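Local coordinates for protein cytolethal distending toxin subunit A (Haemophilus ducreyi, PDB 1SR4) that serves, probably as a heterodimer with CdtC, as a lectin-like subunit required to deliver the genotoxin CdtB to host cells, at residues 59-64 and 99-104; 107-112 and 139-144; 121-126 and 157-162. All coordinates share one frame; numbering follows the deposited sequence.

Contact 1 of 3, residues 59-64 and 99-104; sequences NFMTLM and WKMEPG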
loop_
_atom_site.group_PDB
_atom_site.type_symbol
_atom_site.label_atom_id
_atom_site.label_comp_id
_atom_site.label_asym_id
_atom_site.label_seq_id
_atom_site.Cartn_x
_atom_site.Cartn_y
_atom_site.Cartn_z
ATOM N N ASN A 59 0.057 13.835 0.553
ATOM C CA ASN A 59 -1.306 13.785 0.043
ATOM C C ASN A 59 -1.448 13.740 -1.473
ATOM O O ASN A 59 -2.553 13.544 -1.987
ATOM C CB ASN A 59 -2.106 14.965 0.594
ATOM C CG ASN A 59 -2.146 14.967 2.110
ATOM O OD1 ASN A 59 -2.438 13.946 2.729
ATOM N ND2 ASN A 59 -1.848 16.110 2.718
ATOM N N PHE A 60 -0.339 13.898 -2.188
ATOM C CA PHE A 60 -0.401 13.921 -3.637
ATOM C C PHE A 60 0.323 12.778 -4.311
ATOM O O PHE A 60 1.137 12.099 -3.711
ATOM C CB PHE A 60 0.133 15.267 -4.126
ATOM C CG PHE A 60 -0.625 16.417 -3.567
ATOM C CD1 PHE A 60 -1.818 16.827 -4.155
ATOM C CD2 PHE A 60 -0.213 17.023 -2.391
ATOM C CE1 PHE A 60 -2.587 17.821 -3.569
ATOM C CE2 PHE A 60 -0.985 18.031 -1.795
ATOM C CZ PHE A 60 -2.167 18.425 -2.385
ATOM N N MET A 61 0.015 12.587 -5.581
ATOM C CA MET A 61 0.618 11.521 -6.356
ATOM C C MET A 61 0.489 11.849 -7.833
ATOM O O MET A 61 -0.049 12.905 -8.197
ATOM C CB MET A 61 -0.110 10.210 -6.041
ATOM C CG MET A 61 -1.648 10.306 -6.065
ATOM S SD MET A 61 -2.402 10.331 -7.712
ATOM C CE MET A 61 -2.376 8.567 -8.070
ATOM N N THR A 62 1.006 10.966 -8.681
ATOM C CA THR A 62 0.829 11.136 -10.114
ATOM C C THR A 62 0.282 9.826 -10.681
ATOM O O THR A 62 0.417 8.758 -10.072
ATOM C CB THR A 62 2.142 11.432 -10.873
ATOM O OG1 THR A 62 3.107 10.420 -10.559
ATOM C CG2 THR A 62 2.689 12.820 -10.522
ATOM N N LEU A 63 -0.367 9.931 -11.832
ATOM C CA LEU A 63 -0.891 8.774 -12.544
ATOM C C LEU A 63 0.127 8.686 -13.673
ATOM O O LEU A 63 0.208 9.588 -14.523
ATOM C CB LEU A 63 -2.295 9.072 -13.084
ATOM C CG LEU A 63 -3.314 9.239 -11.948
ATOM C CD1 LEU A 63 -4.663 9.731 -12.474
ATOM C CD2 LEU A 63 -3.454 7.896 -11.238
ATOM N N MET A 64 0.925 7.626 -13.659
ATOM C CA MET A 64 1.987 7.460 -14.647
ATOM C C MET A 64 1.714 6.341 -15.637
ATOM O O MET A 64 1.394 5.224 -15.236
ATOM C CB MET A 64 3.316 7.174 -13.914
ATOM C CG MET A 64 4.509 6.948 -14.856
ATOM S SD MET A 64 6.016 6.304 -14.037
ATOM C CE MET A 64 6.532 7.658 -12.969
ATOM N N TRP A 99 -1.836 15.195 -8.320
ATOM C CA TRP A 99 -3.225 15.085 -7.932
ATOM C C TRP A 99 -3.369 14.455 -6.562
ATOM O O TRP A 99 -2.510 13.684 -6.121
ATOM C CB TRP A 99 -3.984 14.202 -8.928
ATOM C CG TRP A 99 -3.824 14.610 -10.365
ATOM C CD1 TRP A 99 -2.820 14.246 -11.217
ATOM C CD2 TRP A 99 -4.701 15.460 -11.109
ATOM N NE1 TRP A 99 -3.020 14.820 -12.457
ATOM C CE2 TRP A 99 -4.171 15.566 -12.417
ATOM C CE3 TRP A 99 -5.888 16.142 -10.797
ATOM C CZ2 TRP A 99 -4.788 16.325 -13.420
ATOM C CZ3 TRP A 99 -6.506 16.901 -11.798
ATOM C CH2 TRP A 99 -5.950 16.982 -13.094
ATOM N N LYS A 100 -4.475 14.790 -5.908
ATOM C CA LYS A 100 -4.827 14.225 -4.624
ATOM C C LYS A 100 -5.982 13.268 -4.947
ATOM O O LYS A 100 -7.016 13.666 -5.492
ATOM C CB LYS A 100 -5.298 15.311 -3.652
ATOM C CG LYS A 100 -5.910 14.753 -2.359
ATOM C CD LYS A 100 -6.461 15.863 -1.446
ATOM C CE LYS A 100 -5.341 16.711 -0.868
ATOM N NZ LYS A 100 -5.826 17.831 0.020
ATOM N N MET A 101 -5.788 12.001 -4.628
ATOM C CA MET A 101 -6.788 10.974 -4.869
ATOM C C MET A 101 -7.668 10.806 -3.617
ATOM O O MET A 101 -7.163 10.475 -2.546
ATOM C CB MET A 101 -6.059 9.673 -5.172
ATOM C CG MET A 101 -6.804 8.722 -6.022
ATOM S SD MET A 101 -5.822 7.235 -6.372
ATOM C CE MET A 101 -7.097 6.167 -6.181
ATOM N N GLU A 102 -8.974 11.030 -3.758
ATOM C CA GLU A 102 -9.922 10.901 -2.650
ATOM C C GLU A 102 -11.086 10.003 -3.016
ATOM O O GLU A 102 -11.412 9.836 -4.197
ATOM C CB GLU A 102 -10.546 12.247 -2.278
ATOM C CG GLU A 102 -9.600 13.401 -2.210
ATOM C CD GLU A 102 -10.289 14.693 -1.794
ATOM O OE1 GLU A 102 -11.443 14.934 -2.206
ATOM O OE2 GLU A 102 -9.662 15.480 -1.059
ATOM N N PRO A 103 -11.738 9.411 -1.999
ATOM C CA PRO A 103 -12.877 8.557 -2.297
ATOM C C PRO A 103 -13.948 9.475 -2.857
ATOM O O PRO A 103 -13.997 10.654 -2.517
ATOM C CB PRO A 103 -13.250 7.991 -0.925
ATOM C CG PRO A 103 -11.913 7.835 -0.279
ATOM C CD PRO A 103 -11.257 9.169 -0.623
ATOM N N GLY A 104 -14.794 8.951 -3.727
ATOM C CA GLY A 104 -15.842 9.776 -4.285
ATOM C C GLY A 104 -17.095 9.666 -3.444
ATOM O O GLY A 104 -17.077 9.124 -2.342
HETATM O O HOH W 1 -3.789 11.183 -3.183
#
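Phe60 turns the edge of its ring to the opposite backbone: CD1 lies 3.7 Å from Trp99 C, close to the ring plane, while the next atom of the rim, CE1, meets Lys100 CB at 3.7 Å in an oblique approach. The indole of Trp99 has the carbonyl of Met61 at its edge, near its plane; the CA–CB bond of Trp99 points away from 59-64, and NE1 is bonded to Leu71 O. Lys100 crosses Phe60 obliquely, with CG anti to the backbone N (chi1 170°), and its bend at chi3 brings CE against both Phe60 CZ, at 3.9 Å, and Asn59 CB.

The backbones are joined at one antiparallel hydrogen-bonded pair, Met61 with Trp99. Trp99 N donates to Met61 O at 2.9 Å, almost straight (173° at the hydrogen) and nearly along the C=O axis; the return bond from Met61 N to Trp99 O, 2.8 Å, is more bent. Beyond the pair the chains separate enough to admit a water, which donates to Asn59 O and accepts from Met101 N. In the beta-trefoil of this ricin-type subunit, the pair ties the entry to strand 62-65 to strand 99-103, which forms a two-stranded sheet with 110-114. The CdtB chain also reaches this junction: its Glu34 N donates to Asn59 OD1, and its Arg245 packs on Met61.

Met61 takes the crowded first torsion, CG between backbone N and carbonyl carbon (chi1 47°), and bends again at chi2 and chi3. This folded course carries CG and SD past Trp99 O and sets the terminal methyl against the other thioether, with Met61 CE 4.1 Å from Met101 SD, the two chains crossing obliquely.

Contact 2 of 3, residues 107-112 and 139-144; sequences REYFRF and AQEFEL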
loop_
_atom_site.group_PDB
_atom_site.type_symbol
_atom_site.label_atom_id
_atom_site.label_comp_id
_atom_site.label_asym_id
_atom_site.label_seq_id
_atom_site.Cartn_x
_atom_site.Cartn_y
_atom_site.Cartn_z
ATOM N N ARG A 107 -19.440 4.463 -3.086
ATOM C CA ARG A 107 -18.454 3.520 -2.565
ATOM C C ARG A 107 -17.614 2.928 -3.690
ATOM O O ARG A 107 -18.109 2.674 -4.787
ATOM C CB ARG A 107 -19.146 2.396 -1.783
ATOM C CG ARG A 107 -19.796 2.895 -0.500
ATOM C CD ARG A 107 -20.503 1.793 0.274
ATOM N NE ARG A 107 -21.138 2.340 1.468
ATOM C CZ ARG A 107 -21.786 1.617 2.373
ATOM N NH1 ARG A 107 -21.887 0.301 2.225
ATOM N NH2 ARG A 107 -22.323 2.209 3.429
ATOM N N GLU A 108 -16.334 2.735 -3.400
ATOM C CA GLU A 108 -15.380 2.149 -4.340
ATOM C C GLU A 108 -14.902 3.046 -5.478
ATOM O O GLU A 108 -14.082 2.622 -6.291
ATOM C CB GLU A 108 -15.930 0.830 -4.894
ATOM C CG GLU A 108 -16.124 -0.228 -3.805
ATOM C CD GLU A 108 -16.353 -1.617 -4.378
ATOM O OE1 GLU A 108 -17.502 -1.907 -4.778
ATOM O OE2 GLU A 108 -15.381 -2.407 -4.444
ATOM N N TYR A 109 -15.398 4.281 -5.549
ATOM C CA TYR A 109 -14.931 5.186 -6.594
ATOM C C TYR A 109 -14.001 6.257 -6.031
ATOM O O TYR A 109 -14.012 6.561 -4.824
ATOM C CB TYR A 109 -16.091 5.875 -7.313
ATOM C CG TYR A 109 -17.118 4.941 -7.922
ATOM C CD1 TYR A 109 -16.783 3.642 -8.306
ATOM C CD2 TYR A 109 -18.422 5.377 -8.138
ATOM C CE1 TYR A 109 -17.729 2.800 -8.889
ATOM C CE2 TYR A 109 -19.372 4.551 -8.723
ATOM C CZ TYR A 109 -19.019 3.265 -9.095
ATOM O OH TYR A 109 -19.964 2.463 -9.689
ATOM N N PHE A 110 -13.202 6.835 -6.921
ATOM C CA PHE A 110 -12.256 7.870 -6.551
ATOM C C PHE A 110 -12.357 9.068 -7.475
ATOM O O PHE A 110 -12.839 8.968 -8.614
ATOM C CB PHE A 110 -10.833 7.317 -6.621
ATOM C CG PHE A 110 -10.567 6.234 -5.624
ATOM C CD1 PHE A 110 -10.287 6.552 -4.298
ATOM C CD2 PHE A 110 -10.633 4.889 -6.001
ATOM C CE1 PHE A 110 -10.073 5.550 -3.345
ATOM C CE2 PHE A 110 -10.421 3.877 -5.057
ATOM C CZ PHE A 110 -10.139 4.216 -3.724
ATOM N N ARG A 111 -11.906 10.201 -6.966
ATOM C CA ARG A 111 -11.875 11.421 -7.743
ATOM C C ARG A 111 -10.467 11.974 -7.560
ATOM O O ARG A 111 -9.783 11.644 -6.578
ATOM C CB ARG A 111 -12.909 12.406 -7.251
ATOM C CG ARG A 111 -12.562 13.062 -5.956
ATOM C CD ARG A 111 -13.419 14.281 -5.812
ATOM N NE ARG A 111 -13.155 15.021 -4.589
ATOM C CZ ARG A 111 -13.883 16.057 -4.198
ATOM N NH1 ARG A 111 -14.904 16.458 -4.946
ATOM N NH2 ARG A 111 -13.603 16.671 -3.056
ATOM N N PHE A 112 -10.034 12.802 -8.506
ATOM C CA PHE A 112 -8.691 13.376 -8.493
ATOM C C PHE A 112 -8.715 14.900 -8.496
ATOM O O PHE A 112 -9.218 15.521 -9.432
ATOM C CB PHE A 112 -7.917 12.866 -9.708
ATOM C CG PHE A 112 -7.745 11.369 -9.727
ATOM C CD1 PHE A 112 -6.622 10.779 -9.156
ATOM C CD2 PHE A 112 -8.730 10.551 -10.283
ATOM C CE1 PHE A 112 -6.483 9.396 -9.137
ATOM C CE2 PHE A 112 -8.602 9.160 -10.270
ATOM C CZ PHE A 112 -7.477 8.581 -9.695
ATOM N N ALA A 139 -19.381 12.074 -13.530
ATOM C CA ALA A 139 -18.278 12.135 -14.502
ATOM C C ALA A 139 -16.906 12.386 -13.856
ATOM O O ALA A 139 -15.870 12.211 -14.503
ATOM C CB ALA A 139 -18.556 13.209 -15.569
ATOM N N GLN A 140 -16.895 12.817 -12.601
ATOM C CA GLN A 140 -15.628 13.045 -11.903
ATOM C C GLN A 140 -15.260 11.853 -11.006
ATOM O O GLN A 140 -14.268 11.902 -10.265
ATOM C CB GLN A 140 -15.695 14.329 -11.069
ATOM C CG GLN A 140 -15.769 15.590 -11.928
ATOM C CD GLN A 140 -15.826 16.862 -11.115
ATOM O OE1 GLN A 140 -15.819 16.839 -9.880
ATOM N NE2 GLN A 140 -15.873 17.984 -11.806
ATOM N N GLU A 141 -16.046 10.780 -11.092
ATOM C CA GLU A 141 -15.795 9.583 -10.302
ATOM C C GLU A 141 -15.232 8.485 -11.184
ATOM O O GLU A 141 -15.714 8.264 -12.299
ATOM C CB GLU A 141 -17.083 9.099 -9.634
ATOM C CG GLU A 141 -17.579 9.991 -8.494
ATOM C CD GLU A 141 -18.593 9.272 -7.616
ATOM O OE1 GLU A 141 -18.186 8.565 -6.673
ATOM O OE2 GLU A 141 -19.803 9.394 -7.889
ATOM N N PHE A 142 -14.210 7.797 -10.679
ATOM C CA PHE A 142 -13.547 6.737 -11.422
ATOM C C PHE A 142 -13.364 5.466 -10.598
ATOM O O PHE A 142 -13.161 5.511 -9.386
ATOM C CB PHE A 142 -12.165 7.218 -11.904
ATOM C CG PHE A 142 -12.224 8.385 -12.853
ATOM C CD1 PHE A 142 -12.248 8.177 -14.231
ATOM C CD2 PHE A 142 -12.304 9.683 -12.373
ATOM C CE1 PHE A 142 -12.352 9.244 -15.117
ATOM C CE2 PHE A 142 -12.412 10.759 -13.254
ATOM C CZ PHE A 142 -12.436 10.532 -14.637
ATOM N N GLU A 143 -13.467 4.329 -11.269
ATOM C CA GLU A 143 -13.253 3.045 -10.624
ATOM C C GLU A 143 -11.886 2.576 -11.110
ATOM O O GLU A 143 -11.643 2.519 -12.312
ATOM C CB GLU A 143 -14.320 2.018 -11.042
ATOM C CG GLU A 143 -14.017 0.616 -10.488
ATOM C CD GLU A 143 -15.154 -0.400 -10.653
ATOM O OE1 GLU A 143 -15.673 -0.569 -11.782
ATOM O OE2 GLU A 143 -15.508 -1.048 -9.639
ATOM N N LEU A 144 -10.977 2.268 -10.199
ATOM C CA LEU A 144 -9.672 1.777 -10.630
ATOM C C LEU A 144 -9.702 0.270 -10.468
ATOM O O LEU A 144 -9.984 -0.244 -9.387
ATOM C CB LEU A 144 -8.542 2.396 -9.801
ATOM C CG LEU A 144 -8.081 3.786 -10.265
ATOM C CD1 LEU A 144 -9.257 4.756 -10.253
ATOM C CD2 LEU A 144 -6.954 4.282 -9.364
HETATM O O HOH W 2 -11.771 1.867 -7.456
HETATM O O HOH W 3 -12.037 13.279 -10.475
#
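With CG anti to the carbonyl carbon (chi1 -56°), Tyr109 lays its ring between two glutamates of 139-144. Glu141, with the same first torsion and an extended chain, brings OE1 to the ring edge, in plane, 3.5 Å from Tyr109 CD2; carboxylate and ring planes stand 73° apart, and the same oxygen accepts from His106 N. Glu143 CB meets Tyr109 CD1 obliquely at 4.0 Å, while its CG goes anti to the backbone N. Phe110 and Phe142 form one antiparallel hydrogen-bonded pair: Phe110 N to Phe142 O is 2.8 Å, and Phe142 N to Phe110 O 2.7 Å. Waters extend the link past each end of it, one joining Glu108 O to Leu144 N, the other Gln140 O to Phe112 N. Among the apolar groups, Phe112 presents its edge to both neighbours, with Phe142 CD2 4.2 Å from Phe112 CD2 and Leu144 CD1 4.3 Å from Phe112 CZ. The short strands 110-112 and 142-144 cross at 110° and share a single bridge, consistent with a junction between two hairpins and not a continuous sheet; such a junction, over a buried aromatic cluster, fits the beta-trefoil core of a ricin-type lectin.

Contact 3 of 3, residues 121-126 and 157-162; sequences VEAYGN and VSQGRC
Gln159 and Arg161 are bonded to each other and reach the turn after strand 120-124 together. Gln159 places CG anti to the carbonyl carbon and runs extended beyond it, so its amide arrives at that turn. There NE2 donates to Gly125 O at 2.7 Å, on a carbonyl lone pair and close to the amide plane. Arg161 starts with the same first torsion but bends at chi3 (-67°), which swings the guanidinium back toward its neighbour. Its NE and NH2 grip Gln159 OE1 side-on, each 2.8 Å from that oxygen, and the oxygen lies in the guanidinium plane; this helps fix the amide rotation, with NE2 facing the turn.

The turn belongs to the hairpin 120-124/127-131 of the beta-trefoil, and the loop 157-162 leads from strand 152-156 to strand 162-165, where Cys162 is disulfide-bonded to Cys181.

Arg161 NH2 has a further partner in Asn126 OD1, 2.8 Å away on a lone pair and nearly straight at the hydrogen (173°). Asn126 holds CG beside its backbone N, and its amide is turned 69° from the guanidinium. On the inner side, Ala123 CB points toward the loop and rests 4.0 Å from Ser158 OG. A water accepts from Gln159 NE2 and gives a weak bond to Ala123 O, and Leu178 of strand 176-179 packs against Ala123, Gln159 and Arg161.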
loop_
_atom_site.group_PDB
_atom_site.type_symbol
_atom_site.label_atom_id
_atom_site.label_comp_id
_atom_site.label_asym_id
_atom_site.label_seq_id
_atom_site.Cartn_x
_atom_site.Cartn_y
_atom_site.Cartn_z
ATOM N N VAL A 121 -10.495 15.957 -12.144
ATOM C CA VAL A 121 -10.411 15.233 -13.407
ATOM C C VAL A 121 -11.854 14.897 -13.728
ATOM O O VAL A 121 -12.604 14.487 -12.836
ATOM C CB VAL A 121 -9.606 13.908 -13.279
ATOM C CG1 VAL A 121 -9.850 13.036 -14.505
ATOM C CG2 VAL A 121 -8.078 14.211 -13.132
ATOM N N GLU A 122 -12.248 15.061 -14.989
ATOM C CA GLU A 122 -13.633 14.785 -15.392
ATOM C C GLU A 122 -13.723 14.134 -16.781
ATOM O O GLU A 122 -13.106 14.610 -17.738
ATOM C CB GLU A 122 -14.430 16.094 -15.404
ATOM C CG GLU A 122 -15.926 15.887 -15.614
ATOM C CD GLU A 122 -16.729 17.168 -15.506
ATOM O OE1 GLU A 122 -16.443 17.997 -14.606
ATOM O OE2 GLU A 122 -17.669 17.333 -16.321
ATOM N N ALA A 123 -14.481 13.045 -16.893
ATOM C CA ALA A 123 -14.650 12.382 -18.177
ATOM C C ALA A 123 -15.552 13.286 -19.012
ATOM O O ALA A 123 -16.614 13.721 -18.543
ATOM C CB ALA A 123 -15.315 11.015 -17.995
ATOM N N TYR A 124 -15.131 13.561 -20.242
ATOM C CA TYR A 124 -15.894 14.418 -21.150
ATOM C C TYR A 124 -15.619 14.020 -22.600
ATOM O O TYR A 124 -14.453 13.925 -23.015
ATOM C CB TYR A 124 -15.519 15.884 -20.943
ATOM C CG TYR A 124 -16.126 16.773 -22.002
ATOM C CD1 TYR A 124 -17.472 17.132 -21.943
ATOM C CD2 TYR A 124 -15.386 17.155 -23.119
ATOM C CE1 TYR A 124 -18.070 17.841 -22.979
ATOM C CE2 TYR A 124 -15.964 17.864 -24.159
ATOM C CZ TYR A 124 -17.311 18.202 -24.085
ATOM O OH TYR A 124 -17.909 18.877 -25.123
ATOM N N GLY A 125 -16.685 13.787 -23.372
ATOM C CA GLY A 125 -16.508 13.388 -24.757
ATOM C C GLY A 125 -15.618 12.153 -24.821
ATOM O O GLY A 125 -15.865 11.180 -24.103
ATOM N N ASN A 126 -14.596 12.174 -25.676
ATOM C CA ASN A 126 -13.685 11.039 -25.796
ATOM C C ASN A 126 -12.373 11.226 -25.039
ATOM O O ASN A 126 -11.356 10.673 -25.441
ATOM C CB ASN A 126 -13.343 10.757 -27.258
ATOM C CG ASN A 126 -14.554 10.358 -28.076
ATOM O OD1 ASN A 126 -15.487 9.746 -27.566
ATOM N ND2 ASN A 126 -14.536 10.699 -29.355
ATOM N N VAL A 157 -16.755 6.102 -14.537
ATOM C CA VAL A 157 -18.013 5.492 -14.129
ATOM C C VAL A 157 -19.180 6.036 -14.956
ATOM O O VAL A 157 -20.089 5.290 -15.327
ATOM C CB VAL A 157 -18.289 5.726 -12.638
ATOM C CG1 VAL A 157 -19.681 5.210 -12.281
ATOM C CG2 VAL A 157 -17.218 5.012 -11.800
ATOM N N SER A 158 -19.153 7.328 -15.267
ATOM C CA SER A 158 -20.242 7.905 -16.047
ATOM C C SER A 158 -20.254 7.357 -17.468
ATOM O O SER A 158 -21.317 7.135 -18.042
ATOM C CB SER A 158 -20.126 9.432 -16.095
ATOM O OG SER A 158 -18.971 9.788 -16.812
ATOM N N GLN A 159 -19.080 7.120 -18.041
ATOM C CA GLN A 159 -19.025 6.605 -19.410
ATOM C C GLN A 159 -18.907 5.100 -19.539
ATOM O O GLN A 159 -19.320 4.529 -20.542
ATOM C CB GLN A 159 -17.868 7.245 -20.188
ATOM C CG GLN A 159 -18.096 8.712 -20.490
ATOM C CD GLN A 159 -17.224 9.208 -21.624
ATOM O OE1 GLN A 159 -16.732 8.417 -22.428
ATOM N NE2 GLN A 159 -17.044 10.526 -21.709
ATOM N N GLY A 160 -18.337 4.454 -18.536
ATOM C CA GLY A 160 -18.162 3.021 -18.632
ATOM C C GLY A 160 -17.004 2.735 -19.569
ATOM O O GLY A 160 -16.908 1.638 -20.116
ATOM N N ARG A 161 -16.124 3.722 -19.769
ATOM C CA ARG A 161 -14.976 3.558 -20.664
ATOM C C ARG A 161 -13.671 3.805 -19.895
ATOM O O ARG A 161 -13.670 4.486 -18.879
ATOM C CB ARG A 161 -15.089 4.521 -21.849
ATOM C CG ARG A 161 -16.287 4.229 -22.764
ATOM C CD ARG A 161 -16.106 4.852 -24.151
ATOM N NE ARG A 161 -16.128 6.317 -24.141
ATOM C CZ ARG A 161 -15.875 7.062 -25.218
ATOM N NH1 ARG A 161 -15.585 6.477 -26.369
ATOM N NH2 ARG A 161 -15.915 8.382 -25.154
ATOM N N CYS A 162 -12.568 3.255 -20.388
ATOM C CA CYS A 162 -11.285 3.387 -19.719
ATOM C C CYS A 162 -10.328 4.403 -20.327
ATOM O O CYS A 162 -10.322 4.634 -21.538
ATOM C CB CYS A 162 -10.630 2.002 -19.641
ATOM S SG CYS A 162 -11.480 0.964 -18.406
HETATM O O HOH W 4 -18.629 11.986 -19.561
#

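The three contacts follow the trefoil from its CdtB-facing side to an outer turn. Contacts 1 and 2, centres about 11 Å apart, share the sheet of strands 99-103 and 110-114: Glu102 OE1 makes a salt bridge with Arg111 NH2 at 2.9 Å, and Met101 CG packs on Phe112 CE1. Contacts 2 and 3, centres about 10 Å apart, alternate along the chain and meet through Gln140 NE2 and Glu122 OE1, 2.9 Å apart in a probable hydrogen bond. Between contacts 1 and 3, with centres about 17 Å apart, Trp99 CZ3 touches Val121 CG2 at 3.4 Å. CdtB reaches contacts 1 and 2, whereas no other subunit touches contact 3.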